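Local coordinates for protein argonaute (Aquifex aeolicus, PDB 1YVU), which uses short single-stranded DNA guides to bind complementary RNA and cleaves that target in its PIWI domain with the help of divalent metal ions, at residues A[208-213]-A[224-229]; A[625-630]-A[657-662]. One frame throughout, in Å; residues are numbered along the deposited sequence.

Interaction 1 (A[208-213]-A[224-229]); sequences EFFRLC and KAWEEL
Phe209 brings the rim of its ring to the six-membered end of the Trp226 indole, where CE2 lies 4.2 Å from CZ3 of Trp226. The approach is nearly in the plane of the phenyl ring but oblique to the indole. Phe210 follows; with CG anti to the carbonyl carbon (chi1 -54°), its ring presents CD2 to the edge of the indole in plane, 3.9 Å from CE3 of Trp226, and the two side chains cross at about a right angle. The same CD2 sits 4.0 Å from CB of Leu229, whose CD1 also reaches the phenyl ring. Helices 207-215 and 220-231 form an antiparallel helical hairpin within the PAZ domain, their short segments running at 166° with axes 8.5 Å apart. Strands 240-244 and 249-251 line the same cluster, through Leu241, Thr249 and Pro251. Cys213 then lies over one face of the indole: its CB stands 3.7 Å from the centroid of the Trp226 six-membered ring in a CH-pi contact. SG adds a sulfur-aromatic contact over that face, 4.1 Å from the same centroid. An alanine in place of Trp226 would probably leave Cys213 without its aromatic partner and open a gap between the two helices beside Phe209 and Phe210. Toward the pyrrole part of this face, the backbone O of Cys213 lies 3.5 Å from CD1 of Trp226.

Interaction 2 (A[625-630]-A[657-662]); sequences VILATY and SQILSL
Leu627 carries CG anti to its backbone N (chi1 -173°), and its CD2 meets CG2 of Ile659 at 4.0 Å. Leu660 holds CG anti to its own carbonyl carbon (chi1 -81°); beyond it, CD2 extends to the backbone of the other segment, 3.7 Å from O of Ala628 and 3.9 Å from CA of Thr629. CG2 of Ile659 serves two partners, since CG2 of Thr629 also approaches it, at 4.1 Å. Both Leu627 and Thr629 meet the isoleucine obliquely. CD2 of Leu627 also lies 4.3 Å from CG of Leu660, so the leucine branch touches two successive residues of the helix. No hydrogen bond links the segments; the buried hydroxyl of Thr629 bonds to O of Lys674, while its methyl makes the apolar contact. Helix 652-661 packs here against the end of strand 624-627, part of the PIWI box, and the loop that follows it, in the RNase H-like PIWI domain. The Ile659 side chain is about 11 Å from that of Asp571, a catalytic residue by similarity. Strand 624-627 runs between strands 616-619 and 641-645, antiparallel to both; Cys656 of the helix touches Leu627, and Phe318 of a loop touches Leu660.

From the N terminus, the chain first enters the N-terminal domain and linker L1 and then the PAZ domain, where interaction 1 closes a short loop: ten residues separate its segments and two consecutive helices fold back on each other. The chain then passes through linker L2 and the Mid domain before the PIWI domain, where interaction 2 closes a longer loop of 26 residues that includes strand 641-645 and ties a PIWI-box strand to the helix after it. The two loops are in series and neither nest nor cross. The centres of interaction 1 and interaction 2 are about 50 Å apart, on opposite sides of the chain's centre; one lies in the PAZ lobe and the other in the PIWI lobe.

Interaction 1 (A[208-213]-A[224-229])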
# COMPACT_ATOMS: atom_id res chain seq x y z
N GLU A 208 14.59 33.34 -17.19
CA GLU A 208 14.07 32.38 -18.19
C GLU A 208 13.70 30.98 -17.67
O GLU A 208 12.86 30.33 -18.26
CB GLU A 208 14.99 32.26 -19.41
CG GLU A 208 14.71 33.17 -20.61
CD GLU A 208 15.73 32.97 -21.77
OE1 GLU A 208 15.64 31.94 -22.49
OE2 GLU A 208 16.64 33.81 -21.96
N PHE A 209 14.26 30.55 -16.54
CA PHE A 209 13.97 29.24 -15.94
C PHE A 209 12.50 29.15 -15.59
O PHE A 209 11.83 28.17 -15.93
CB PHE A 209 14.78 29.06 -14.66
CG PHE A 209 14.73 27.67 -14.07
CD1 PHE A 209 15.64 26.69 -14.51
CD2 PHE A 209 13.81 27.35 -13.04
CE1 PHE A 209 15.65 25.39 -13.93
CE2 PHE A 209 13.81 26.05 -12.46
CZ PHE A 209 14.74 25.08 -12.91
N PHE A 210 12.03 30.19 -14.91
CA PHE A 210 10.66 30.34 -14.42
C PHE A 210 9.66 30.45 -15.50
O PHE A 210 8.53 30.01 -15.34
CB PHE A 210 10.53 31.57 -13.55
CG PHE A 210 11.49 31.62 -12.43
CD1 PHE A 210 12.51 32.57 -12.44
CD2 PHE A 210 11.45 30.65 -11.42
CE1 PHE A 210 13.50 32.56 -11.45
CE2 PHE A 210 12.44 30.63 -10.42
CZ PHE A 210 13.48 31.59 -10.44
N ARG A 211 10.09 31.10 -16.58
CA ARG A 211 9.28 31.31 -17.78
C ARG A 211 9.20 29.97 -18.53
O ARG A 211 8.13 29.61 -19.04
CB ARG A 211 9.90 32.40 -18.66
CG ARG A 211 9.00 32.94 -19.76
CD ARG A 211 9.60 34.19 -20.33
NE ARG A 211 8.58 35.23 -20.40
CZ ARG A 211 8.36 36.02 -21.46
NH1 ARG A 211 9.08 35.91 -22.57
NH2 ARG A 211 7.34 36.87 -21.43
N LEU A 212 10.30 29.22 -18.49
CA LEU A 212 10.38 27.93 -19.16
C LEU A 212 9.58 26.87 -18.46
O LEU A 212 8.78 26.17 -19.09
CB LEU A 212 11.82 27.44 -19.29
CG LEU A 212 12.67 27.98 -20.45
CD1 LEU A 212 14.11 27.42 -20.32
CD2 LEU A 212 12.06 27.65 -21.83
N CYS A 213 9.74 26.81 -17.14
CA CYS A 213 9.04 25.85 -16.29
C CYS A 213 7.54 26.14 -16.21
O CYS A 213 6.73 25.26 -15.88
CB CYS A 213 9.69 25.83 -14.92
SG CYS A 213 10.39 24.22 -14.45
N LYS A 224 0.41 29.45 -12.70
CA LYS A 224 0.25 30.58 -11.78
C LYS A 224 1.27 30.66 -10.64
O LYS A 224 1.43 31.72 -10.04
CB LYS A 224 -1.18 30.62 -11.20
CG LYS A 224 -2.22 31.34 -12.09
CD LYS A 224 -3.51 31.59 -11.31
CE LYS A 224 -4.74 31.65 -12.23
NZ LYS A 224 -6.06 31.47 -11.50
N ALA A 225 1.93 29.55 -10.34
CA ALA A 225 2.95 29.50 -9.30
C ALA A 225 4.31 29.90 -9.89
O ALA A 225 5.13 30.54 -9.22
CB ALA A 225 3.02 28.11 -8.69
N TRP A 226 4.54 29.52 -11.15
CA TRP A 226 5.78 29.87 -11.82
C TRP A 226 5.69 31.31 -12.30
O TRP A 226 6.70 32.03 -12.27
CB TRP A 226 6.10 28.91 -12.97
CG TRP A 226 6.51 27.48 -12.57
CD1 TRP A 226 5.76 26.34 -12.72
CD2 TRP A 226 7.74 27.07 -11.97
NE1 TRP A 226 6.45 25.25 -12.23
CE2 TRP A 226 7.66 25.67 -11.76
CE3 TRP A 226 8.91 27.74 -11.55
CZ2 TRP A 226 8.71 24.93 -11.18
CZ3 TRP A 226 9.95 27.01 -10.98
CH2 TRP A 226 9.84 25.61 -10.79
N GLU A 227 4.46 31.75 -12.63
CA GLU A 227 4.18 33.13 -13.08
C GLU A 227 4.60 34.10 -11.98
O GLU A 227 5.35 35.03 -12.23
CB GLU A 227 2.69 33.34 -13.40
CG GLU A 227 2.36 34.56 -14.31
CD GLU A 227 0.86 34.74 -14.62
OE1 GLU A 227 0.09 33.77 -14.49
OE2 GLU A 227 0.44 35.87 -15.00
N GLU A 228 4.25 33.77 -10.74
CA GLU A 228 4.59 34.59 -9.60
C GLU A 228 6.07 34.70 -9.28
O GLU A 228 6.57 35.78 -9.06
CB GLU A 228 3.81 34.14 -8.35
CG GLU A 228 2.27 34.25 -8.44
CD GLU A 228 1.77 35.63 -8.88
OE1 GLU A 228 2.00 36.62 -8.13
OE2 GLU A 228 1.15 35.71 -9.98
N LEU A 229 6.81 33.60 -9.36
CA LEU A 229 8.24 33.66 -9.02
C LEU A 229 9.03 34.47 -10.03
O LEU A 229 10.00 35.14 -9.68
CB LEU A 229 8.83 32.25 -8.90
CG LEU A 229 8.21 31.14 -8.03
CD1 LEU A 229 8.98 29.89 -8.32
CD2 LEU A 229 8.24 31.43 -6.55

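Interaction 2 (A[625-630]-A[657-662])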
# COMPACT_ATOMS: atom_id res chain seq x y z
N VAL A 625 -9.87 -10.24 -8.16
CA VAL A 625 -10.90 -10.42 -7.13
C VAL A 625 -10.67 -9.46 -5.98
O VAL A 625 -9.55 -9.36 -5.46
CB VAL A 625 -10.81 -11.86 -6.49
CG1 VAL A 625 -11.74 -12.02 -5.29
CG2 VAL A 625 -11.12 -12.93 -7.50
N ILE A 626 -11.76 -8.82 -5.54
CA ILE A 626 -11.71 -7.91 -4.38
C ILE A 626 -12.08 -8.89 -3.28
O ILE A 626 -13.14 -9.50 -3.30
CB ILE A 626 -12.69 -6.79 -4.54
CG1 ILE A 626 -12.26 -5.95 -5.74
CG2 ILE A 626 -12.71 -5.91 -3.29
CD1 ILE A 626 -13.44 -5.38 -6.52
N LEU A 627 -11.17 -9.05 -2.33
CA LEU A 627 -11.31 -10.04 -1.29
C LEU A 627 -11.21 -9.54 0.14
O LEU A 627 -10.29 -8.79 0.48
CB LEU A 627 -10.23 -11.11 -1.52
CG LEU A 627 -10.21 -12.37 -0.68
CD1 LEU A 627 -11.50 -13.12 -0.97
CD2 LEU A 627 -8.96 -13.23 -0.95
N ALA A 628 -12.07 -10.08 1.00
CA ALA A 628 -12.04 -9.75 2.40
C ALA A 628 -11.16 -10.83 3.08
O ALA A 628 -11.58 -12.00 3.18
CB ALA A 628 -13.40 -9.78 2.94
N THR A 629 -9.97 -10.41 3.53
CA THR A 629 -9.01 -11.30 4.17
C THR A 629 -9.08 -11.47 5.67
O THR A 629 -8.37 -12.32 6.23
CB THR A 629 -7.62 -10.83 3.92
OG1 THR A 629 -7.57 -9.39 4.00
CG2 THR A 629 -7.15 -11.31 2.57
N TYR A 630 -9.86 -10.61 6.33
CA TYR A 630 -10.03 -10.63 7.79
C TYR A 630 -11.40 -10.07 8.17
O TYR A 630 -11.96 -9.26 7.44
CB TYR A 630 -8.89 -9.83 8.47
CG TYR A 630 -8.89 -8.30 8.29
CD1 TYR A 630 -9.08 -7.45 9.40
CD2 TYR A 630 -8.65 -7.71 7.04
CE1 TYR A 630 -9.02 -6.04 9.28
CE2 TYR A 630 -8.59 -6.29 6.89
CZ TYR A 630 -8.77 -5.46 8.02
OH TYR A 630 -8.65 -4.08 7.93
N SER A 657 -8.30 -18.78 -1.83
CA SER A 657 -8.47 -19.65 -0.67
C SER A 657 -7.11 -19.91 0.02
O SER A 657 -7.02 -19.92 1.25
CB SER A 657 -9.13 -20.97 -1.10
OG SER A 657 -8.86 -22.05 -0.21
N GLN A 658 -6.06 -20.05 -0.79
CA GLN A 658 -4.71 -20.29 -0.28
C GLN A 658 -4.15 -19.03 0.41
O GLN A 658 -3.33 -19.12 1.29
CB GLN A 658 -3.78 -20.65 -1.43
CG GLN A 658 -4.30 -21.75 -2.31
CD GLN A 658 -3.44 -22.02 -3.52
OE1 GLN A 658 -2.85 -21.10 -4.13
NE2 GLN A 658 -3.35 -23.29 -3.89
N ILE A 659 -4.60 -17.86 -0.05
CA ILE A 659 -4.19 -16.58 0.50
C ILE A 659 -4.80 -16.47 1.87
O ILE A 659 -4.10 -16.17 2.84
CB ILE A 659 -4.67 -15.46 -0.43
CG1 ILE A 659 -3.54 -15.12 -1.36
CG2 ILE A 659 -5.26 -14.22 0.33
CD1 ILE A 659 -3.99 -14.39 -2.52
N LEU A 660 -6.10 -16.79 1.92
CA LEU A 660 -6.92 -16.78 3.13
C LEU A 660 -6.40 -17.75 4.16
O LEU A 660 -6.38 -17.43 5.34
CB LEU A 660 -8.33 -17.15 2.79
CG LEU A 660 -9.20 -16.06 2.23
CD1 LEU A 660 -10.51 -16.63 1.78
CD2 LEU A 660 -9.42 -15.06 3.33
N SER A 661 -5.93 -18.91 3.70
CA SER A 661 -5.39 -19.91 4.62
C SER A 661 -4.06 -19.46 5.19
O SER A 661 -3.83 -19.61 6.38
CB SER A 661 -5.26 -21.27 3.94
OG SER A 661 -6.55 -21.79 3.65
N LEU A 662 -3.25 -18.79 4.37
CA LEU A 662 -1.93 -18.30 4.76
C LEU A 662 -1.95 -17.12 5.69
O LEU A 662 -0.90 -16.74 6.17
CB LEU A 662 -1.09 -17.94 3.53
CG LEU A 662 -0.53 -19.08 2.66
CD1 LEU A 662 0.06 -18.54 1.39
CD2 LEU A 662 0.48 -19.92 3.39